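Local coordinates for protein carbohydrate binding family 6 (Clostridium thermocellum, PDB 5A8C) that hydrolyses alpha-L-arabinofuranosidic linkages, as a five-bladed beta-propeller glycoside hydrolase of family 43 with a bound calcium ion, at residues 163-168 / 173-178; 239-244 / 250-255. All coordinates share one frame; numbering follows the deposited sequence.

Interaction 1 (163-168 / 173-178)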
ATOM      1  N   PRO A 163       3.272   5.587  -1.665  1.00  4.91           N
ATOM      2  CA  PRO A 163       3.108   6.203  -0.363  1.00  5.05           C
ATOM      3  C   PRO A 163       2.573   5.263   0.671  1.00  4.80           C
ATOM      4  O   PRO A 163       1.714   4.418   0.408  1.00  4.96           O
ATOM      5  CB  PRO A 163       2.095   7.316  -0.610  1.00  5.96           C
ATOM      6  CG  PRO A 163       1.291   6.810  -1.796  1.00  6.07           C
ATOM      7  CD  PRO A 163       2.305   6.128  -2.647  1.00  5.60           C
ATOM      8  N   GLY A 164       2.992   5.466   1.915  1.00  5.32           N
ATOM      9  CA  GLY A 164       2.429   4.835   3.100  1.00  5.80           C
ATOM     10  C   GLY A 164       2.244   5.867   4.176  1.00  5.68           C
ATOM     11  O   GLY A 164       3.241   6.402   4.660  1.00  6.65           O
ATOM     12  N   VAL A 165       1.019   6.257   4.472  1.00  6.00           N
ATOM     13  CA  VAL A 165       0.737   7.339   5.409  1.00  5.81           C
ATOM     14  C   VAL A 165       0.272   6.755   6.743  1.00  5.87           C
ATOM     15  O   VAL A 165      -0.425   5.744   6.788  1.00  7.37           O
ATOM     16  CB  VAL A 165      -0.255   8.339   4.786  1.00  6.49           C
ATOM     17  CG1 VAL A 165      -0.608   9.470   5.735  1.00  7.00           C
ATOM     18  CG2 VAL A 165       0.289   8.894   3.492  1.00  7.20           C
ATOM     19  N   PHE A 166       0.675   7.430   7.813  1.00  6.22           N
ATOM     20  CA  PHE A 166       0.470   7.007   9.163  1.00  7.20           C
ATOM     21  C   PHE A 166       0.252   8.254  10.051  1.00  6.51           C
ATOM     22  O   PHE A 166       0.994   9.212   9.890  1.00  7.71           O
ATOM     23  CB  PHE A 166       1.745   6.213   9.599  1.00  8.68           C
ATOM     24  CG  PHE A 166       1.860   6.044  11.056  1.00  8.05           C
ATOM     25  CD1 PHE A 166       1.101   5.107  11.755  1.00  9.98           C
ATOM     26  CD2 PHE A 166       2.767   6.796  11.789  1.00 11.01           C
ATOM     27  CE1 PHE A 166       1.193   4.963  13.153  1.00 10.92           C
ATOM     28  CE2 PHE A 166       2.904   6.621  13.149  1.00 11.65           C
ATOM     29  CZ  PHE A 166       2.129   5.731  13.833  1.00 12.10           C
ATOM     30  N   VAL A 167      -0.657   8.152  11.020  1.00  6.01           N
ATOM     31  CA  VAL A 167      -0.930   9.235  11.965  1.00  6.30           C
ATOM     32  C   VAL A 167      -0.527   8.750  13.361  1.00  6.02           C
ATOM     33  O   VAL A 167      -1.087   7.770  13.827  1.00  7.02           O
ATOM     34  CB  VAL A 167      -2.399   9.697  11.913  1.00  7.44           C
ATOM     35  CG1 VAL A 167      -2.623  10.849  12.874  1.00  8.79           C
ATOM     36  CG2 VAL A 167      -2.820  10.062  10.510  1.00  8.53           C
ATOM     37  N   ASP A 168       0.430   9.437  13.973  1.00  6.61           N
ATOM     38  CA  ASP A 168       0.959   9.001  15.276  1.00  6.78           C
ATOM     39  C   ASP A 168       0.068   9.502  16.428  1.00  6.94           C
ATOM     40  O   ASP A 168      -0.855  10.313  16.264  1.00  8.13           O
ATOM     41  CB  ASP A 168       2.378   9.484  15.409  1.00  6.89           C
ATOM     42  CG  ASP A 168       3.261   8.623  16.312  1.00  7.37           C
ATOM     43  OD1 ASP A 168       2.770   7.675  16.931  1.00  7.96           O
ATOM     44  OD2 ASP A 168       4.469   8.990  16.372  1.00  8.50           O
ATOM     45  N   ALA A 173       1.000  13.320  11.383  1.00  6.49           N
ATOM     46  CA  ALA A 173       0.964  12.424  10.227  1.00  6.32           C
ATOM     47  C   ALA A 173       2.294  12.460   9.499  1.00  5.77           C
ATOM     48  O   ALA A 173       2.978  13.504   9.401  1.00  6.26           O
ATOM     49  CB  ALA A 173      -0.146  12.839   9.270  1.00  7.17           C
ATOM     50  N   TYR A 174       2.644  11.316   8.938  1.00  6.06           N
ATOM     51  CA  TYR A 174       3.855  11.077   8.173  1.00  6.24           C
ATOM     52  C   TYR A 174       3.516  10.340   6.909  1.00  5.62           C
ATOM     53  O   TYR A 174       2.702   9.422   6.938  1.00  6.65           O
ATOM     54  CB  TYR A 174       4.845  10.227   8.945  1.00  6.49           C
ATOM     55  CG  TYR A 174       5.336  10.823  10.257  1.00  6.54           C
ATOM     56  CD1 TYR A 174       4.665  10.584  11.449  1.00  7.42           C
ATOM     57  CD2 TYR A 174       6.491  11.599  10.315  1.00  7.75           C
ATOM     58  CE1 TYR A 174       5.118  11.075  12.645  1.00  7.54           C
ATOM     59  CE2 TYR A 174       6.945  12.098  11.526  1.00  8.06           C
ATOM     60  CZ  TYR A 174       6.269  11.827  12.682  1.00  7.43           C
ATOM     61  OH  TYR A 174       6.747  12.339  13.878  1.00  8.83           O
ATOM     62  N   MET A 175       4.172  10.689   5.806  1.00  5.81           N
ATOM     63  CA  MET A 175       4.142   9.921   4.559  1.00  5.42           C
ATOM     64  C   MET A 175       5.513   9.318   4.317  1.00  5.47           C
ATOM     65  O   MET A 175       6.469  10.081   4.138  1.00  6.18           O
ATOM     66  CB  MET A 175       3.719  10.741   3.383  1.00  6.33           C
ATOM     67  CG  MET A 175       3.716   9.934   2.084  1.00  6.91           C
ATOM     68  SD  MET A 175       3.615  10.843   0.541  1.00  8.85           S
ATOM     69  CE  MET A 175       1.930  11.238   0.710  1.00 11.19           C
ATOM     70  N   TYR A 176       5.571   8.004   4.256  1.00  5.40           N
ATOM     71  CA  TYR A 176       6.764   7.258   3.849  1.00  5.57           C
ATOM     72  C   TYR A 176       6.635   6.943   2.367  1.00  5.61           C
ATOM     73  O   TYR A 176       5.525   6.659   1.900  1.00  6.28           O
ATOM     74  CB  TYR A 176       6.867   5.936   4.661  1.00  5.97           C
ATOM     75  CG  TYR A 176       6.918   6.142   6.155  1.00  5.95           C
ATOM     76  CD1 TYR A 176       5.790   6.455   6.904  1.00  6.13           C
ATOM     77  CD2 TYR A 176       8.142   6.069   6.859  1.00  5.93           C
ATOM     78  CE1 TYR A 176       5.844   6.681   8.266  1.00  6.30           C
ATOM     79  CE2 TYR A 176       8.184   6.271   8.224  1.00  6.50           C
ATOM     80  CZ  TYR A 176       7.048   6.596   8.942  1.00  6.17           C
ATOM     81  OH  TYR A 176       7.025   6.800  10.284  1.00  7.27           O
ATOM     82  N   PHE A 177       7.721   7.000   1.603  1.00  5.53           N
ATOM     83  CA  PHE A 177       7.618   6.781   0.164  1.00  5.64           C
ATOM     84  C   PHE A 177       9.019   6.471  -0.377  1.00  5.65           C
ATOM     85  O   PHE A 177      10.010   6.547   0.355  1.00  6.84           O
ATOM     86  CB  PHE A 177       6.978   7.997  -0.549  1.00  5.83           C
ATOM     87  CG  PHE A 177       7.742   9.286  -0.365  1.00  6.35           C
ATOM     88  CD1 PHE A 177       7.551  10.065   0.771  1.00  6.58           C
ATOM     89  CD2 PHE A 177       8.573   9.763  -1.350  1.00  7.06           C
ATOM     90  CE1 PHE A 177       8.224  11.291   0.921  1.00  7.58           C
ATOM     91  CE2 PHE A 177       9.231  10.978  -1.230  1.00  7.69           C
ATOM     92  CZ  PHE A 177       9.028  11.741  -0.097  1.00  7.93           C
ATOM     93  N   GLY A 178       9.061   6.146  -1.650  1.00  5.85           N
ATOM     94  CA  GLY A 178      10.331   5.865  -2.298  1.00  6.72           C
ATOM     95  C   GLY A 178      10.367   4.497  -2.939  1.00  5.95           C
ATOM     96  O   GLY A 178       9.390   3.740  -2.958  1.00  6.63           O
TER
HETATM   97  O   HOH W   1       5.661  11.411  16.099  1.00  9.84           O

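Interaction 2 (239-244 / 250-255)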
ATOM      1  N   TYR A 239      10.644  -6.347   7.312  1.00  6.23           N
ATOM      2  CA  TYR A 239      10.335  -5.257   8.217  1.00  6.40           C
ATOM      3  C   TYR A 239      11.451  -4.988   9.209  1.00  6.66           C
ATOM      4  O   TYR A 239      12.333  -5.807   9.466  1.00  6.97           O
ATOM      5  CB  TYR A 239       9.000  -5.485   8.963  1.00  6.50           C
ATOM      6  CG  TYR A 239       9.064  -6.457  10.126  1.00  6.84           C
ATOM      7  CD1 TYR A 239       9.354  -7.813   9.911  1.00  7.62           C
ATOM      8  CD2 TYR A 239       8.854  -6.052  11.419  1.00  6.91           C
ATOM      9  CE1 TYR A 239       9.433  -8.694  10.960  1.00  7.84           C
ATOM     10  CE2 TYR A 239       8.929  -6.931  12.492  1.00  7.86           C
ATOM     11  CZ  TYR A 239       9.185  -8.265  12.239  1.00  7.69           C
ATOM     12  OH  TYR A 239       9.304  -9.109  13.324  1.00  8.98           O
ATOM     13  N   MET A 240      11.310  -3.787   9.778  1.00  6.85           N
ATOM     14  CA  MET A 240      12.151  -3.264  10.843  1.00  6.93           C
ATOM     15  C   MET A 240      11.286  -2.738  11.966  1.00  6.43           C
ATOM     16  O   MET A 240      10.131  -2.359  11.726  1.00  7.12           O
ATOM     17  CB  MET A 240      13.030  -2.124  10.350  1.00  7.83           C
ATOM     18  CG  MET A 240      13.789  -2.363   9.067  1.00  8.81           C
ATOM     19  SD  MET A 240      14.949  -1.047   8.651  1.00 10.11           S
ATOM     20  CE  MET A 240      13.944   0.319   8.402  1.00 10.96           C
ATOM     21  N   MET A 241      11.842  -2.625  13.165  1.00  6.74           N
ATOM     22  CA  MET A 241      11.149  -2.058  14.314  1.00  6.97           C
ATOM     23  C   MET A 241      11.972  -0.953  14.935  1.00  7.29           C
ATOM     24  O   MET A 241      13.222  -1.004  14.923  1.00  8.04           O
ATOM     25  CB  MET A 241      10.883  -3.123  15.387  1.00  8.07           C
ATOM     26  CG  MET A 241       9.841  -4.134  14.964  1.00  8.35           C
ATOM     27  SD  MET A 241       9.697  -5.558  16.064  1.00  9.56           S
ATOM     28  CE  MET A 241       8.985  -4.777  17.483  1.00 10.73           C
ATOM     29  N   SER A 242      11.273   0.001  15.570  1.00  7.14           N
ATOM     30  CA  SER A 242      11.933   1.100  16.282  1.00  7.63           C
ATOM     31  C   SER A 242      11.061   1.579  17.412  1.00  8.11           C
ATOM     32  O   SER A 242       9.833   1.413  17.393  1.00  8.30           O
ATOM     33  CB  SER A 242      12.171   2.265  15.339  1.00  7.88           C
ATOM     34  OG  SER A 242      12.866   3.309  16.046  1.00  8.27           O
ATOM     35  N   ASP A 243      11.666   2.278  18.365  1.00  8.45           N
ATOM     36  CA  ASP A 243      10.952   3.081  19.355  1.00  9.36           C
ATOM     37  C   ASP A 243      10.546   4.453  18.825  1.00  8.11           C
ATOM     38  O   ASP A 243       9.806   5.171  19.536  1.00  8.69           O
ATOM     39  CB  ASP A 243      11.822   3.268  20.603  1.00 11.32           C
ATOM     40  CG  ASP A 243      12.094   2.015  21.330  1.00 13.74           C
ATOM     41  OD1 ASP A 243      11.234   1.144  21.365  1.00 15.29           O
ATOM     42  OD2 ASP A 243      13.147   1.920  21.993  1.00 21.25           O
ATOM     43  N   LYS A 244      10.988   4.818  17.627  1.00  7.83           N
ATOM     44  CA  LYS A 244      10.767   6.148  17.043  1.00  8.16           C
ATOM     45  C   LYS A 244      10.220   5.978  15.627  1.00  7.24           C
ATOM     46  O   LYS A 244      10.449   4.971  14.986  1.00  7.90           O
ATOM     47  CB  LYS A 244      12.081   6.937  17.003  1.00  9.09           C
ATOM     48  CG  LYS A 244      12.725   7.202  18.365  1.00 10.48           C
ATOM     49  CD  LYS A 244      14.126   7.777  18.283  1.00 10.27           C
ATOM     50  CE  LYS A 244      15.184   6.825  17.732  1.00  9.74           C
ATOM     51  NZ  LYS A 244      16.442   7.525  17.463  1.00 11.95           N
ATOM     52  N   GLN A 250      15.746  -1.237  13.348  1.00  9.17           N
ATOM     53  CA  GLN A 250      16.582  -2.425  13.213  1.00  9.70           C
ATOM     54  C   GLN A 250      15.771  -3.490  12.502  1.00  8.86           C
ATOM     55  O   GLN A 250      14.591  -3.763  12.804  1.00  8.76           O
ATOM     56  CB  GLN A 250      17.006  -2.949  14.591  1.00 13.16           C
ATOM     57  CG  GLN A 250      17.953  -1.956  15.297  1.00 15.83           C
ATOM     58  CD  GLN A 250      19.336  -1.827  14.663  1.00 21.40           C
ATOM     59  OE1 GLN A 250      19.784  -2.683  13.901  1.00 28.02           O
ATOM     60  NE2 GLN A 250      20.008  -0.761  14.981  1.00 27.14           N
ATOM     61  N   TYR A 251      16.409  -4.168  11.555  1.00  8.93           N
ATOM     62  CA  TYR A 251      15.775  -5.243  10.740  1.00  8.43           C
ATOM     63  C   TYR A 251      15.405  -6.399  11.622  1.00  7.97           C
ATOM     64  O   TYR A 251      16.185  -6.852  12.481  1.00  9.17           O
ATOM     65  CB  TYR A 251      16.796  -5.685   9.678  1.00  9.25           C
ATOM     66  CG  TYR A 251      16.285  -6.803   8.827  1.00  8.92           C
ATOM     67  CD1 TYR A 251      15.474  -6.563   7.748  1.00  9.12           C
ATOM     68  CD2 TYR A 251      16.590  -8.130   9.148  1.00  9.40           C
ATOM     69  CE1 TYR A 251      14.983  -7.609   6.983  1.00  9.41           C
ATOM     70  CE2 TYR A 251      16.119  -9.197   8.395  1.00 10.01           C
ATOM     71  CZ  TYR A 251      15.307  -8.933   7.322  1.00  9.27           C
ATOM     72  OH  TYR A 251      14.809  -9.992   6.597  1.00 10.68           O
ATOM     73  N   LYS A 252      14.205  -6.966  11.373  1.00  7.77           N
ATOM     74  CA  LYS A 252      13.661  -8.055  12.159  1.00  7.94           C
ATOM     75  C   LYS A 252      13.278  -9.311  11.378  1.00  8.35           C
ATOM     76  O   LYS A 252      13.120 -10.349  12.016  1.00  9.80           O
ATOM     77  CB  LYS A 252      12.478  -7.597  12.963  1.00  8.53           C
ATOM     78  CG  LYS A 252      12.770  -6.498  13.955  1.00  9.07           C
ATOM     79  CD  LYS A 252      13.728  -6.890  15.051  1.00 10.01           C
ATOM     80  CE  LYS A 252      13.970  -5.741  16.010  1.00 12.58           C
ATOM     81  NZ  LYS A 252      14.998  -6.055  17.024  1.00 13.68           N
ATOM     82  N   GLY A 253      13.177  -9.251  10.066  1.00  8.32           N
ATOM     83  CA  GLY A 253      12.882 -10.452   9.280  1.00  8.59           C
ATOM     84  C   GLY A 253      11.801 -10.280   8.280  1.00  7.37           C
ATOM     85  O   GLY A 253      11.483  -9.189   7.800  1.00  7.66           O
ATOM     86  N   VAL A 254      11.183 -11.414   7.934  1.00  7.90           N
ATOM     87  CA  VAL A 254      10.177 -11.557   6.886  1.00  7.39           C
ATOM     88  C   VAL A 254       8.787 -11.685   7.482  1.00  7.31           C
ATOM     89  O   VAL A 254       8.536 -12.527   8.333  1.00  9.49           O
ATOM     90  CB  VAL A 254      10.499 -12.809   6.016  1.00  7.76           C
ATOM     91  CG1 VAL A 254       9.377 -13.083   5.039  1.00  7.73           C
ATOM     92  CG2 VAL A 254      11.828 -12.617   5.282  1.00  8.77           C
ATOM     93  N   ILE A 255       7.882 -10.848   7.003  1.00  7.08           N
ATOM     94  CA  ILE A 255       6.453 -10.964   7.284  1.00  7.89           C
ATOM     95  C   ILE A 255       5.751 -11.892   6.318  1.00  6.79           C
ATOM     96  O   ILE A 255       4.943 -12.734   6.717  1.00  8.37           O
ATOM     97  CB  ILE A 255       5.772  -9.592   7.266  1.00  8.16           C
ATOM     98  CG1 ILE A 255       6.361  -8.695   8.358  1.00  9.47           C
ATOM     99  CG2 ILE A 255       4.254  -9.765   7.415  1.00  9.41           C
ATOM    100  CD1 ILE A 255       5.812  -7.294   8.381  1.00 10.65           C
TER
HETATM  101  O   HOH W   2      10.748 -11.301  12.978  1.00 15.34           O

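Interaction 1 (163-168 / 173-178)
Val165 and Met175 form the apolar centre, CG2 of the valine lying 3.8 Å from CG of the methionine. Extended about chi1 (179°) and chi2, Met175 carries SD to 4.0 Å from Pro163 CB on the other strand, and the bend at chi3 (-74°) turns CE back toward Val165 CG2 and Pro163 CB. Val167 CG2 against Ala173 CB continues this apolar face, which rests on strand 104-109. The flexible methionine chain can fill in against both Val165 and Pro163, while the small Ala173 lets Val167 CG2 approach at their non-hydrogen-bonded pair.

The opposite face carries Phe166, Tyr174 and Tyr176; Phe166 and Tyr176 pack on strand 212-218. Tyr174 CD1 comes to the edge of the Phe166 ring, 4.3 Å from Phe166 CD2, a loose contact rather than a stack. The Tyr176 ring turns its edge to the backbone, with CD1 3.4 Å from Gly164 O in the plane of the ring.

Between the faces, Gly164 and Tyr176, and likewise Phe166 and Tyr174, exchange paired N-H...O bonds. At the polar edge, Tyr174 OH donates to a water (2.6 Å to its O), which in turn donates to Asp168 OD2. The same carboxylate bonds Tyr222 OH and forms a salt bridge with Lys217. This is a regular antiparallel beta hairpin, the inner two strands of one blade of the five-bladed propeller.

Interaction 2 (239-244 / 250-255)
Tyr239 faces both Lys252 and Gly253, the signature of a classic beta bulge in an antiparallel hairpin at the outer edge of a propeller blade.

The backbone bonds define the bulge. Tyr239 O accepts from Lys252 N at 2.9 Å, while Tyr239 N donates to Gly253 O, one residue further on, through a more bent bond (139° at the hydrogen). Beyond it the pairing is regular: Met241 and Gln250 bond each other in both directions. Gly253 suits the bulge because its positive phi of 132° is a conformation that residues bearing a CB rarely tolerate.

Most of the apolar and CH-pi contacts centre on Tyr239. Its ring swings into the crowded position between backbone N and carbonyl carbon (chi1 78°), which carries it across the partner strand. Lys252 CB sits over one ring face, offset toward the rim and 3.4 Å from Tyr239 CZ. Ile255, at the corner where the chain leaves this sheet, puts CG1 3.5 Å from Tyr239 CD1. The methionines make separate contacts. The aliphatic part of the lysine passes Met241, Lys252 CG lying 3.8 Å from Met241 SD, the two side chains crossing at about a right angle; a long flexible chain can thus cover the apolar groups. Met240 lies on the other face with Tyr251; its CG packs on Tyr251 CA, and the rest of the chain leads off toward Phe224 and Phe249.

Polar contacts of the phenol come last: Ile314 N donates to Tyr239 OH, tying the hairpin to a loop, and a water lies 2.6 Å from Tyr239 OH while donating to Lys252 O at 2.7 Å.

How the interactions relate
Interactions 1 and 2 are hairpins of successive antiparallel sheets, blades of one propeller, with centres 16 Å apart. Their nearest atoms remain about 6 Å apart, so the link runs through other residues. Pro245, in the turn between 239-244 and 250-255, accepts a hydrogen bond at O from Tyr176 OH and is touched by Tyr174. Tyr222, whose OH hydrogen-bonds Asp168 OD2, is backbone-bonded to Ser242. Interaction 1 is the more central: Gly164 lies about 6 Å from the calcium ion, whereas the side chain of Ile255 in interaction 2 is about 12 Å from it. Interaction 1 is buried, its centre about 10 Å from that of the chain; interaction 2, about 17 Å out, is partly buried.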